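Local coordinates for protein phenylalanine ammonia-lyase (Rhodosporidium toruloides, PDB 1Y2M) that catalyses the non-oxidative deamination of L-phenylalanine and L-tyrosine to trans-cinnamate and p-coumarate, releasing ammonium, at residues L292-T297 and A329-K334; T300-V305 and P660-L665; H287-L292 and L522-H527; F314-T319 and T367-L372. One frame throughout, in Å; residues are numbered along the deposited sequence.

Interaction 1 of 4, residues L292-T297 and A329-K334; sequences LSQSLT and AGNIRK
Gln294 and Asn331 both hold CG beside the backbone N and anti to the carbonyl carbon (chi1 -72° in each), and the glutamine chain then runs out extended, so the two amides meet between their helices. Asn331 ND2 gives its hydrogen to Gln294 OE1 at 2.8 Å with an N-H...O angle of 162°. The acceptor lies in the amide plane of Asn331, and the two amide planes are almost coplanar; the donor nevertheless sits somewhat tilted from the carbonyl plane of Gln294. Alongside this buried polar bond the packing is aliphatic. Ile332 lays CG1 3.8 Å from the backbone O of Gln294 and sends CD1 on to Thr297, where CG2 meets it at 3.8 Å, the two side chains crossing at about a right angle. The hydroxyl of Thr297 is turned back along its own helix: OG1 bonds to Ser293 O, on the opposite face of that carbonyl from Thr297 N. This is buried helix-helix packing within the mainly helical aromatic amino acid lyase fold, the short segments 292-297 and 329-334 approaching to 9.2 Å between axes at a crossing angle of -48°. Helix 368-391 covers one flank through Leu372 and Ser368, while helices 506-560 and 708-714 pack on Leu292.

Interaction 2 of 4, residues T300-V305 and P660-L665; sequences TVEAMV and PRTQIL
The carboxylate of Glu302 is gripped at both oxygens. OE1 takes the hydroxyl hydrogen of Thr662 OG1 at 2.7 Å, met on the syn side and 17° out of the carboxylate plane. OE2 serves two further groups, the hydroxyl of Ser339 and the backbone N of Ser659, so three hydrogen bonds hold this buried acid and fix how its flat end is turned. Such a set of partners would be expected to favour the charged form. With an alanine in place of Glu302, the Thr662 and Ser339 hydroxyls and the Ser659 N-H would probably be left without their shared partner. Glu302 reaches across with CG beside its backbone N (chi1 -67°) and an extended chain beyond, bridging a gap in which the nearest CA atoms, those of Glu302 and Thr662, remain 9.2 Å apart. Thr662 has OG1 between its backbone N and carbonyl carbon (chi1 57°), a torsion that turns both OG1 and CG2 toward the carboxylate; its CB and CG2 each come to 3.3 Å from Glu302 OE1. The contact joins the last turn of helix 273-303 to the beginning of the 662-672 region, 360 residues on from Glu302. Just beyond Glu302 the first of these helices ends in a Schellman motif, with Val305 at positive phi and its N bonded to Glu302 O. Leu336 of helix 323-336 and two loop residues, Phe341 and Leu658, pack on the glutamate chain, while Leu665 leans on Val710 and Met714 of helix 708-714.

Interaction 3 of 4, residues H287-L292 and L522-H527; sequences HMLSLL and LLLATH
Leu524 pushes its side chain between Leu289 and Leu292, two residues one helical turn apart, in a contact made by apolar side chains between long helices of the mainly helical PAL/histidase fold. The three leucines do not share one shape. In Leu524, CG lies beside the backbone N (chi1 -64°) and CD1 extends farthest toward helix 273-303. Leu289 has the same first torsion, yet its CB does not head straight for helix 506-560; its branched end makes up the distance, and CD2 comes to 4.0 Å from Leu524 CD1, the side chains crossing at a slant. Leu292 takes the other course, CG anti to the backbone N at chi1 175°, which runs the chain past Leu524 in the opposite direction. Its CD2 reaches Leu524 CB at 3.7 Å and Leu524 CD1 at 3.9 Å, so a single methyl covers both the root and the end of the leucine. The contact lies about 4 Å, centre to centre, from the middle of the chain. Asn436 of helix 416-443 also packs against Leu524, and Ile702 of helix 691-703 against Leu292; two residues before Leu524, Leu522 touches Val142 of the second subunit. Between the two flanking leucines the methyl meets backbone as well as side chain: Leu524 CD1 rests 3.6 Å from the carbonyl O of Leu289.

Interaction 4 of 4, residues F314-T319 and T367-L372; sequences FLHDVT and TSPQWL
The imidazole of His316 is met obliquely by the ring of Pro369 and the amide of Gln370, and its CE1 does most of the touching. Pro369 CG lies 3.6 Å from His316 CE1, with Pro369 CB at much the same distance, and the two side chains cross at about a right angle. Gln370 NE2 comes within 3.5 Å of the same His316 CE1, the amide plane turned 49° from the ring. A bend at chi2 (88°) folds the glutamine back to this place. There is no hydrogen bond in this pair: Gln370 NE2 gives its bond to Asn412 of the third subunit, while the histidine nitrogens are held by Gln325 at ND1 and by the backbone O of Ser310 at NE2, which fixes the ring's rotation. A leucine in place of His316 would lose both nitrogens and would probably leave the Gln325 amide and the Ser310 carbonyl without their mate. Within segment 314-319, Thr319 CG2 covers one face of the Phe314 ring, and Thr319 OG1 bonds to Phe314 O in the carbonyl plane, on a lone pair, beside the weak backbone bond from Thr319 N that belongs to the wider pi-type turn. This is a buried helix-helix contact at the interface with the third subunit of the tetramer, whose Asn412 also binds Leu315 O. Helix 314-318 meets the first turn of helix 368-391, with Ala329 of helix 323-336 packed on both His316 and Pro369.

Helix 273-303 carries interactions 3, 1 and 2, in that order along the chain. Interactions 1 and 3 share Leu292, and Leu296 CD1 lies 3.8 Å from Leu524 O. Interaction 2 joins interaction 3 through a probable hydrogen bond, Thr300 OG1 to His527 NE2 at 2.8 Å. Interaction 4 reaches the group through interaction 1, where Thr297 CG2 sits 3.4 Å from Ser368 OG and Ala329 CB 3.4 Å from His316 CD2. It is also the one closest to the cinnamate site inferred by similarity: the side chain of Gln370 is about 6 Å from that of Arg366, against about 9 Å for Thr297. Interactions 2 and 3 lie away from the known and inferred sites.

Interaction 1 of 4, residues L292-T297 and A329-K334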
loop_
_atom_site.group_PDB
_atom_site.type_symbol
_atom_site.label_atom_id
_atom_site.label_comp_id
_atom_site.label_asym_id
_atom_site.label_seq_id
_atom_site.Cartn_x
_atom_site.Cartn_y
_atom_site.Cartn_z
ATOM N N LEU B 292 -25.034 10.652 -0.699
ATOM C CA LEU B 292 -25.104 11.081 0.715
ATOM C C LEU B 292 -23.974 12.064 1.071
ATOM O O LEU B 292 -24.159 13.015 1.822
ATOM C CB LEU B 292 -25.140 9.871 1.642
ATOM C CG LEU B 292 -25.107 10.110 3.156
ATOM C CD1 LEU B 292 -26.328 10.971 3.584
ATOM C CD2 LEU B 292 -25.048 8.829 3.961
ATOM N N SER B 293 -22.796 11.843 0.509
ATOM C CA SER B 293 -21.645 12.738 0.696
ATOM C C SER B 293 -21.985 14.152 0.203
ATOM O O SER B 293 -21.620 15.155 0.820
ATOM C CB SER B 293 -20.436 12.217 -0.081
ATOM O OG SER B 293 -19.368 13.136 0.104
ATOM N N GLN B 294 -22.685 14.214 -0.921
ATOM C CA GLN B 294 -23.101 15.494 -1.512
ATOM C C GLN B 294 -24.150 16.188 -0.630
ATOM O O GLN B 294 -24.110 17.399 -0.379
ATOM C CB GLN B 294 -23.647 15.264 -2.902
ATOM C CG GLN B 294 -22.501 14.918 -3.823
ATOM C CD GLN B 294 -22.924 14.603 -5.243
ATOM O OE1 GLN B 294 -23.646 15.389 -5.846
ATOM N NE2 GLN B 294 -22.475 13.491 -5.775
ATOM N N SER B 295 -25.096 15.396 -0.165
ATOM C CA SER B 295 -26.116 15.888 0.746
ATOM C C SER B 295 -25.524 16.442 2.047
ATOM O O SER B 295 -25.899 17.508 2.535
ATOM C CB SER B 295 -27.178 14.805 1.019
ATOM O OG SER B 295 -27.871 14.456 -0.192
ATOM N N LEU B 296 -24.560 15.720 2.606
ATOM C CA LEU B 296 -23.873 16.140 3.805
ATOM C C LEU B 296 -23.036 17.381 3.570
ATOM O O LEU B 296 -22.979 18.246 4.432
ATOM C CB LEU B 296 -22.984 15.004 4.297
ATOM C CG LEU B 296 -23.741 13.877 4.970
ATOM C CD1 LEU B 296 -22.841 12.716 5.194
ATOM C CD2 LEU B 296 -24.267 14.354 6.295
ATOM N N THR B 297 -22.434 17.507 2.399
ATOM C CA THR B 297 -21.755 18.731 2.003
ATOM C C THR B 297 -22.707 19.949 2.096
ATOM O O THR B 297 -22.373 20.969 2.706
ATOM C CB THR B 297 -21.139 18.619 0.577
ATOM O OG1 THR B 297 -20.145 17.595 0.563
ATOM C CG2 THR B 297 -20.465 19.935 0.206
ATOM N N ALA B 329 -21.597 19.935 -8.463
ATOM C CA ALA B 329 -21.913 21.329 -8.133
ATOM C C ALA B 329 -23.400 21.594 -8.310
ATOM O O ALA B 329 -24.040 22.243 -7.493
ATOM C CB ALA B 329 -21.102 22.267 -8.967
ATOM N N GLY B 330 -23.963 21.050 -9.376
ATOM C CA GLY B 330 -25.399 21.202 -9.630
ATOM C C GLY B 330 -26.256 20.533 -8.573
ATOM O O GLY B 330 -27.304 21.074 -8.192
ATOM N N ASN B 331 -25.881 19.335 -8.141
ATOM C CA ASN B 331 -26.623 18.652 -7.060
ATOM C C ASN B 331 -26.583 19.478 -5.789
ATOM O O ASN B 331 -27.618 19.738 -5.191
ATOM C CB ASN B 331 -26.040 17.266 -6.770
ATOM C CG ASN B 331 -26.321 16.241 -7.865
ATOM O OD1 ASN B 331 -27.253 16.397 -8.645
ATOM N ND2 ASN B 331 -25.534 15.120 -7.850
ATOM N N ILE B 332 -25.399 19.950 -5.415
ATOM C CA ILE B 332 -25.269 20.718 -4.183
ATOM C C ILE B 332 -25.960 22.088 -4.337
ATOM O O ILE B 332 -26.633 22.562 -3.415
ATOM C CB ILE B 332 -23.802 20.848 -3.739
ATOM C CG1 ILE B 332 -23.227 19.459 -3.455
ATOM C CG2 ILE B 332 -23.668 21.758 -2.546
ATOM C CD1 ILE B 332 -21.732 19.486 -3.340
ATOM N N ARG B 333 -25.828 22.726 -5.497
ATOM C CA ARG B 333 -26.549 23.950 -5.770
ATOM C C ARG B 333 -28.079 23.766 -5.568
ATOM O O ARG B 333 -28.726 24.573 -4.904
ATOM C CB ARG B 333 -26.242 24.412 -7.226
ATOM C CG ARG B 333 -26.896 25.750 -7.614
ATOM C CD ARG B 333 -26.344 26.326 -8.910
ATOM N NE ARG B 333 -26.626 25.477 -10.089
ATOM C CZ ARG B 333 -25.727 24.727 -10.748
ATOM N NH1 ARG B 333 -24.433 24.627 -10.358
ATOM N NH2 ARG B 333 -26.119 24.035 -11.811
ATOM N N LYS B 334 -28.603 22.687 -6.123
ATOM C CA LYS B 334 -30.032 22.354 -6.015
ATOM C C LYS B 334 -30.434 22.222 -4.553
ATOM O O LYS B 334 -31.416 22.815 -4.114
ATOM C CB LYS B 334 -30.337 21.079 -6.786
ATOM C CG LYS B 334 -31.766 20.582 -6.547
ATOM C CD LYS B 334 -32.508 20.209 -7.818
ATOM C CE LYS B 334 -31.913 19.061 -8.536
ATOM N NZ LYS B 334 -32.825 18.630 -9.650
#

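Interaction 2 of 4, residues T300-V305 and P660-L665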
loop_
_atom_site.group_PDB
_atom_site.type_symbol
_atom_site.label_atom_id
_atom_site.label_comp_id
_atom_site.label_asym_id
_atom_site.label_seq_id
_atom_site.Cartn_x
_atom_site.Cartn_y
_atom_site.Cartn_z
ATOM N N THR B 300 -23.734 20.691 5.713
ATOM C CA THR B 300 -22.586 21.334 6.388
ATOM C C THR B 300 -22.431 22.800 5.994
ATOM O O THR B 300 -22.085 23.646 6.826
ATOM C CB THR B 300 -21.294 20.529 6.189
ATOM O OG1 THR B 300 -21.486 19.150 6.592
ATOM C CG2 THR B 300 -20.143 21.117 7.003
ATOM N N VAL B 301 -22.622 23.132 4.716
ATOM C CA VAL B 301 -22.555 24.539 4.322
ATOM C C VAL B 301 -23.615 25.282 5.149
ATOM O O VAL B 301 -23.363 26.378 5.664
ATOM C CB VAL B 301 -22.799 24.728 2.797
ATOM C CG1 VAL B 301 -22.961 26.196 2.441
ATOM C CG2 VAL B 301 -21.666 24.095 1.945
ATOM N N GLU B 302 -24.795 24.678 5.299
ATOM C CA GLU B 302 -25.857 25.324 6.086
ATOM C C GLU B 302 -25.457 25.492 7.566
ATOM O O GLU B 302 -25.511 26.577 8.118
ATOM C CB GLU B 302 -27.171 24.544 5.955
ATOM C CG GLU B 302 -27.745 24.594 4.558
ATOM C CD GLU B 302 -29.148 23.978 4.523
ATOM O OE1 GLU B 302 -29.207 22.742 4.629
ATOM O OE2 GLU B 302 -30.187 24.710 4.432
ATOM N N ALA B 303 -24.963 24.426 8.199
ATOM C CA ALA B 303 -24.574 24.502 9.608
ATOM C C ALA B 303 -23.441 25.517 9.815
ATOM O O ALA B 303 -23.375 26.155 10.830
ATOM C CB ALA B 303 -24.122 23.163 10.112
HETATM N N MSE B 304 -22.570 25.664 8.818
HETATM C CA MSE B 304 -21.403 26.566 8.913
HETATM C C MSE B 304 -21.725 27.975 8.454
HETATM O O MSE B 304 -20.856 28.807 8.426
HETATM C CB MSE B 304 -20.274 26.005 8.069
HETATM C CG MSE B 304 -19.734 24.683 8.563
HETATM SE SE MSE B 304 -18.486 25.074 10.077
HETATM C CE MSE B 304 -16.939 25.881 9.095
ATOM N N VAL B 305 -22.992 28.237 8.135
ATOM C CA VAL B 305 -23.427 29.489 7.495
ATOM C C VAL B 305 -22.418 29.879 6.402
ATOM O O VAL B 305 -21.955 31.030 6.290
ATOM C CB VAL B 305 -23.740 30.608 8.513
ATOM C CG1 VAL B 305 -24.254 31.842 7.836
ATOM C CG2 VAL B 305 -24.875 30.142 9.391
ATOM N N PRO B 660 -35.695 23.649 1.541
ATOM C CA PRO B 660 -36.741 22.640 1.485
ATOM C C PRO B 660 -36.259 21.224 1.193
ATOM O O PRO B 660 -36.917 20.268 1.593
ATOM C CB PRO B 660 -37.652 23.130 0.354
ATOM C CG PRO B 660 -36.866 24.090 -0.408
ATOM C CD PRO B 660 -35.948 24.740 0.591
ATOM N N ARG B 661 -35.149 21.106 0.463
ATOM C CA ARG B 661 -34.614 19.809 0.068
ATOM C C ARG B 661 -33.813 19.214 1.191
ATOM O O ARG B 661 -33.809 18.004 1.384
ATOM C CB ARG B 661 -33.801 19.892 -1.240
ATOM C CG ARG B 661 -34.673 20.144 -2.454
ATOM C CD ARG B 661 -33.893 20.255 -3.731
ATOM N NE ARG B 661 -34.771 20.540 -4.866
ATOM C CZ ARG B 661 -35.415 19.625 -5.597
ATOM N NH1 ARG B 661 -35.275 18.325 -5.369
ATOM N NH2 ARG B 661 -36.185 20.019 -6.602
ATOM N N THR B 662 -33.078 20.028 1.932
ATOM C CA THR B 662 -32.293 19.430 3.026
ATOM C C THR B 662 -33.192 19.117 4.231
ATOM O O THR B 662 -32.867 18.243 5.037
ATOM C CB THR B 662 -31.102 20.276 3.488
ATOM O OG1 THR B 662 -31.530 21.566 3.892
ATOM C CG2 THR B 662 -30.040 20.438 2.385
ATOM N N GLN B 663 -34.335 19.817 4.333
ATOM C CA GLN B 663 -35.313 19.507 5.368
ATOM C C GLN B 663 -35.807 18.032 5.250
ATOM O O GLN B 663 -36.184 17.394 6.253
ATOM C CB GLN B 663 -36.475 20.494 5.283
ATOM C CG GLN B 663 -37.500 20.395 6.428
ATOM C CD GLN B 663 -38.632 21.418 6.238
ATOM O OE1 GLN B 663 -38.362 22.573 5.917
ATOM N NE2 GLN B 663 -39.881 20.973 6.375
ATOM N N ILE B 664 -35.824 17.490 4.032
ATOM C CA ILE B 664 -36.246 16.105 3.807
ATOM C C ILE B 664 -35.425 15.139 4.629
ATOM O O ILE B 664 -35.969 14.204 5.291
ATOM C CB ILE B 664 -36.221 15.759 2.304
ATOM C CG1 ILE B 664 -37.252 16.615 1.592
ATOM C CG2 ILE B 664 -36.543 14.273 2.088
ATOM C CD1 ILE B 664 -37.157 16.602 0.015
ATOM N N LEU B 665 -34.104 15.325 4.567
ATOM C CA LEU B 665 -33.177 14.432 5.270
ATOM C C LEU B 665 -33.265 14.713 6.772
ATOM O O LEU B 665 -33.234 13.810 7.603
ATOM C CB LEU B 665 -31.750 14.608 4.768
ATOM C CG LEU B 665 -30.722 13.553 5.245
ATOM C CD1 LEU B 665 -31.266 12.163 5.209
ATOM C CD2 LEU B 665 -29.415 13.651 4.515
#

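Interaction 3 of 4, residues H287-L292 and L522-H527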
loop_
_atom_site.group_PDB
_atom_site.type_symbol
_atom_site.label_atom_id
_atom_site.label_comp_id
_atom_site.label_asym_id
_atom_site.label_seq_id
_atom_site.Cartn_x
_atom_site.Cartn_y
_atom_site.Cartn_z
ATOM N N HIS B 287 -22.767 4.117 -4.885
ATOM C CA HIS B 287 -23.495 5.246 -5.518
ATOM C C HIS B 287 -24.288 6.022 -4.475
ATOM O O HIS B 287 -24.371 7.260 -4.485
ATOM C CB HIS B 287 -24.497 4.739 -6.536
ATOM C CG HIS B 287 -23.916 4.317 -7.865
ATOM N ND1 HIS B 287 -23.071 5.111 -8.613
ATOM C CD2 HIS B 287 -24.181 3.223 -8.625
ATOM C CE1 HIS B 287 -22.801 4.491 -9.754
ATOM N NE2 HIS B 287 -23.474 3.344 -9.789
HETATM N N MSE B 288 -24.920 5.268 -3.568
HETATM C CA MSE B 288 -25.753 5.901 -2.540
HETATM C C MSE B 288 -24.910 6.750 -1.602
HETATM O O MSE B 288 -25.295 7.837 -1.196
HETATM C CB MSE B 288 -26.538 4.881 -1.714
HETATM C CG MSE B 288 -27.314 3.908 -2.505
HETATM SE SE MSE B 288 -28.544 4.763 -3.784
HETATM C CE MSE B 288 -28.907 3.056 -4.794
ATOM N N LEU B 289 -23.722 6.243 -1.268
ATOM C CA LEU B 289 -22.863 6.895 -0.328
ATOM C C LEU B 289 -22.278 8.157 -1.008
ATOM O O LEU B 289 -22.099 9.163 -0.363
ATOM C CB LEU B 289 -21.766 5.951 0.132
ATOM C CG LEU B 289 -22.154 4.820 1.067
ATOM C CD1 LEU B 289 -21.003 3.847 1.219
ATOM C CD2 LEU B 289 -22.550 5.361 2.431
ATOM N N SER B 290 -22.081 8.122 -2.314
ATOM C CA SER B 290 -21.625 9.287 -3.058
ATOM C C SER B 290 -22.681 10.369 -2.986
ATOM O O SER B 290 -22.385 11.536 -2.737
ATOM C CB SER B 290 -21.439 8.887 -4.529
ATOM O OG SER B 290 -21.119 9.999 -5.330
ATOM N N LEU B 291 -23.952 9.982 -3.160
ATOM C CA LEU B 291 -25.051 10.973 -3.085
ATOM C C LEU B 291 -25.193 11.511 -1.678
ATOM O O LEU B 291 -25.429 12.698 -1.460
ATOM C CB LEU B 291 -26.367 10.403 -3.607
ATOM C CG LEU B 291 -26.391 10.097 -5.122
ATOM C CD1 LEU B 291 -27.805 9.627 -5.537
ATOM C CD2 LEU B 291 -25.990 11.292 -5.951
ATOM N N LEU B 292 -25.034 10.652 -0.699
ATOM C CA LEU B 292 -25.104 11.081 0.715
ATOM C C LEU B 292 -23.974 12.064 1.071
ATOM O O LEU B 292 -24.159 13.015 1.822
ATOM C CB LEU B 292 -25.140 9.871 1.642
ATOM C CG LEU B 292 -25.107 10.110 3.156
ATOM C CD1 LEU B 292 -26.328 10.971 3.584
ATOM C CD2 LEU B 292 -25.048 8.829 3.961
ATOM N N LEU B 522 -20.354 4.080 8.350
ATOM C CA LEU B 522 -20.192 4.492 9.763
ATOM C C LEU B 522 -19.814 5.970 9.828
ATOM O O LEU B 522 -20.336 6.722 10.658
ATOM C CB LEU B 522 -19.053 3.692 10.425
ATOM C CG LEU B 522 -19.301 2.196 10.657
ATOM C CD1 LEU B 522 -18.045 1.449 11.035
ATOM C CD2 LEU B 522 -20.360 2.017 11.727
ATOM N N LEU B 523 -18.876 6.373 8.980
ATOM C CA LEU B 523 -18.415 7.766 8.934
ATOM C C LEU B 523 -19.547 8.699 8.537
ATOM O O LEU B 523 -19.717 9.786 9.143
ATOM C CB LEU B 523 -17.229 7.876 7.977
ATOM C CG LEU B 523 -16.638 9.251 7.779
ATOM C CD1 LEU B 523 -16.276 9.939 9.017
ATOM C CD2 LEU B 523 -15.468 9.209 6.730
ATOM N N LEU B 524 -20.271 8.345 7.472
ATOM C CA LEU B 524 -21.305 9.262 6.996
ATOM C C LEU B 524 -22.506 9.304 7.976
ATOM O O LEU B 524 -23.157 10.347 8.134
ATOM C CB LEU B 524 -21.737 8.937 5.567
ATOM C CG LEU B 524 -20.599 9.124 4.562
ATOM C CD1 LEU B 524 -21.206 9.073 3.169
ATOM C CD2 LEU B 524 -19.791 10.409 4.724
ATOM N N ALA B 525 -22.787 8.185 8.650
ATOM C CA ALA B 525 -23.837 8.172 9.724
ATOM C C ALA B 525 -23.412 9.148 10.845
ATOM O O ALA B 525 -24.206 9.872 11.384
ATOM C CB ALA B 525 -24.061 6.819 10.259
ATOM N N THR B 526 -22.156 9.073 11.215
ATOM C CA THR B 526 -21.580 9.985 12.218
ATOM C C THR B 526 -21.710 11.468 11.815
ATOM O O THR B 526 -22.122 12.348 12.587
ATOM C CB THR B 526 -20.114 9.585 12.455
ATOM O OG1 THR B 526 -20.099 8.286 13.051
ATOM C CG2 THR B 526 -19.331 10.556 13.329
ATOM N N HIS B 527 -21.298 11.770 10.601
ATOM C CA HIS B 527 -21.388 13.129 10.087
ATOM C C HIS B 527 -22.848 13.588 10.102
ATOM O O HIS B 527 -23.159 14.737 10.462
ATOM C CB HIS B 527 -20.754 13.146 8.689
ATOM C CG HIS B 527 -20.592 14.520 8.072
ATOM N ND1 HIS B 527 -20.001 14.713 6.838
ATOM C CD2 HIS B 527 -20.954 15.751 8.515
ATOM C CE1 HIS B 527 -20.002 16.011 6.564
ATOM N NE2 HIS B 527 -20.590 16.660 7.552
#

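Interaction 4 of 4, residues F314-T319 and T367-L372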
loop_
_atom_site.group_PDB
_atom_site.type_symbol
_atom_site.label_atom_id
_atom_site.label_comp_id
_atom_site.label_asym_id
_atom_site.label_seq_id
_atom_site.Cartn_x
_atom_site.Cartn_y
_atom_site.Cartn_z
ATOM N N PHE B 314 -21.000 29.352 -12.962
ATOM C CA PHE B 314 -19.849 29.979 -13.581
ATOM C C PHE B 314 -18.559 29.232 -13.206
ATOM O O PHE B 314 -17.634 29.114 -14.018
ATOM C CB PHE B 314 -19.729 31.446 -13.171
ATOM C CG PHE B 314 -18.642 32.146 -13.857
ATOM C CD1 PHE B 314 -18.750 32.500 -15.210
ATOM C CD2 PHE B 314 -17.483 32.378 -13.203
ATOM C CE1 PHE B 314 -17.685 33.172 -15.868
ATOM C CE2 PHE B 314 -16.425 33.022 -13.848
ATOM C CZ PHE B 314 -16.496 33.385 -15.142
ATOM N N LEU B 315 -18.522 28.726 -11.991
ATOM C CA LEU B 315 -17.330 28.098 -11.418
ATOM C C LEU B 315 -17.116 26.688 -11.874
ATOM O O LEU B 315 -16.130 26.054 -11.488
ATOM C CB LEU B 315 -17.356 28.147 -9.896
ATOM C CG LEU B 315 -17.121 29.523 -9.261
ATOM C CD1 LEU B 315 -17.385 29.469 -7.752
ATOM C CD2 LEU B 315 -15.700 29.991 -9.498
ATOM N N HIS B 316 -18.073 26.148 -12.631
ATOM C CA HIS B 316 -17.985 24.765 -13.090
ATOM C C HIS B 316 -18.316 24.668 -14.586
ATOM O O HIS B 316 -17.401 24.554 -15.437
ATOM C CB HIS B 316 -18.888 23.905 -12.221
ATOM C CG HIS B 316 -18.647 24.114 -10.773
ATOM N ND1 HIS B 316 -17.606 23.518 -10.091
ATOM C CD2 HIS B 316 -19.235 24.963 -9.900
ATOM C CE1 HIS B 316 -17.611 23.941 -8.833
ATOM N NE2 HIS B 316 -18.580 24.838 -8.697
ATOM N N ASP B 317 -19.600 24.831 -14.903
ATOM C CA ASP B 317 -20.093 24.749 -16.281
ATOM C C ASP B 317 -19.301 25.622 -17.262
ATOM O O ASP B 317 -18.990 25.200 -18.396
ATOM C CB ASP B 317 -21.562 25.166 -16.335
ATOM C CG ASP B 317 -22.474 24.395 -15.365
ATOM O OD1 ASP B 317 -23.528 23.929 -15.835
ATOM O OD2 ASP B 317 -22.172 24.241 -14.154
ATOM N N VAL B 318 -18.984 26.855 -16.848
ATOM C CA VAL B 318 -18.335 27.784 -17.730
ATOM C C VAL B 318 -16.828 27.591 -17.685
ATOM O O VAL B 318 -16.159 27.574 -18.739
ATOM C CB VAL B 318 -18.656 29.218 -17.367
ATOM C CG1 VAL B 318 -17.863 30.173 -18.263
ATOM C CG2 VAL B 318 -20.182 29.448 -17.525
ATOM N N THR B 319 -16.289 27.564 -16.484
ATOM C CA THR B 319 -14.843 27.704 -16.321
ATOM C C THR B 319 -14.028 26.403 -16.304
ATOM O O THR B 319 -12.852 26.416 -16.716
ATOM C CB THR B 319 -14.502 28.503 -15.034
ATOM O OG1 THR B 319 -15.208 27.952 -13.902
ATOM C CG2 THR B 319 -14.841 29.951 -15.216
ATOM N N THR B 367 -14.031 23.290 -2.324
ATOM C CA THR B 367 -13.489 22.451 -3.411
ATOM C C THR B 367 -14.205 21.120 -3.539
ATOM O O THR B 367 -13.721 20.195 -4.246
ATOM C CB THR B 367 -11.942 22.188 -3.274
ATOM O OG1 THR B 367 -11.681 21.256 -2.218
ATOM C CG2 THR B 367 -11.158 23.476 -3.108
ATOM N N SER B 368 -15.373 20.987 -2.899
ATOM C CA SER B 368 -16.097 19.714 -2.905
ATOM C C SER B 368 -16.449 19.200 -4.309
ATOM O O SER B 368 -16.256 18.021 -4.591
ATOM C CB SER B 368 -17.270 19.736 -1.908
ATOM O OG SER B 368 -18.151 20.833 -2.100
ATOM N N PRO B 369 -16.937 20.080 -5.224
ATOM C CA PRO B 369 -17.238 19.502 -6.587
ATOM C C PRO B 369 -15.971 18.997 -7.296
ATOM O O PRO B 369 -16.009 17.988 -8.027
ATOM C CB PRO B 369 -17.881 20.661 -7.343
ATOM C CG PRO B 369 -18.351 21.627 -6.225
ATOM C CD PRO B 369 -17.291 21.519 -5.165
ATOM N N GLN B 370 -14.897 19.749 -7.118
ATOM C CA GLN B 370 -13.634 19.421 -7.723
ATOM C C GLN B 370 -13.051 18.145 -7.085
ATOM O O GLN B 370 -12.297 17.403 -7.727
ATOM C CB GLN B 370 -12.672 20.614 -7.617
ATOM C CG GLN B 370 -13.093 21.870 -8.357
ATOM C CD GLN B 370 -13.962 22.769 -7.561
ATOM O OE1 GLN B 370 -14.380 22.424 -6.478
ATOM N NE2 GLN B 370 -14.207 23.971 -8.087
ATOM N N TRP B 371 -13.383 17.879 -5.818
ATOM C CA TRP B 371 -12.883 16.702 -5.133
ATOM C C TRP B 371 -13.747 15.472 -5.480
ATOM O O TRP B 371 -13.228 14.366 -5.723
ATOM C CB TRP B 371 -13.008 16.918 -3.628
ATOM C CG TRP B 371 -12.267 15.862 -2.816
ATOM C CD1 TRP B 371 -12.770 14.760 -2.174
ATOM C CD2 TRP B 371 -10.848 15.844 -2.565
ATOM N NE1 TRP B 371 -11.751 14.081 -1.521
ATOM C CE2 TRP B 371 -10.570 14.726 -1.747
ATOM C CE3 TRP B 371 -9.787 16.657 -2.975
ATOM C CZ2 TRP B 371 -9.267 14.417 -1.320
ATOM C CZ3 TRP B 371 -8.505 16.338 -2.544
ATOM C CH2 TRP B 371 -8.264 15.234 -1.743
ATOM N N LEU B 372 -15.063 15.648 -5.471
ATOM C CA LEU B 372 -15.956 14.519 -5.701
ATOM C C LEU B 372 -16.119 14.185 -7.197
ATOM O O LEU B 372 -16.432 13.037 -7.590
ATOM C CB LEU B 372 -17.302 14.843 -5.073
ATOM C CG LEU B 372 -17.332 14.843 -3.531
ATOM C CD1 LEU B 372 -18.697 15.357 -3.026
ATOM C CD2 LEU B 372 -17.015 13.519 -2.911
#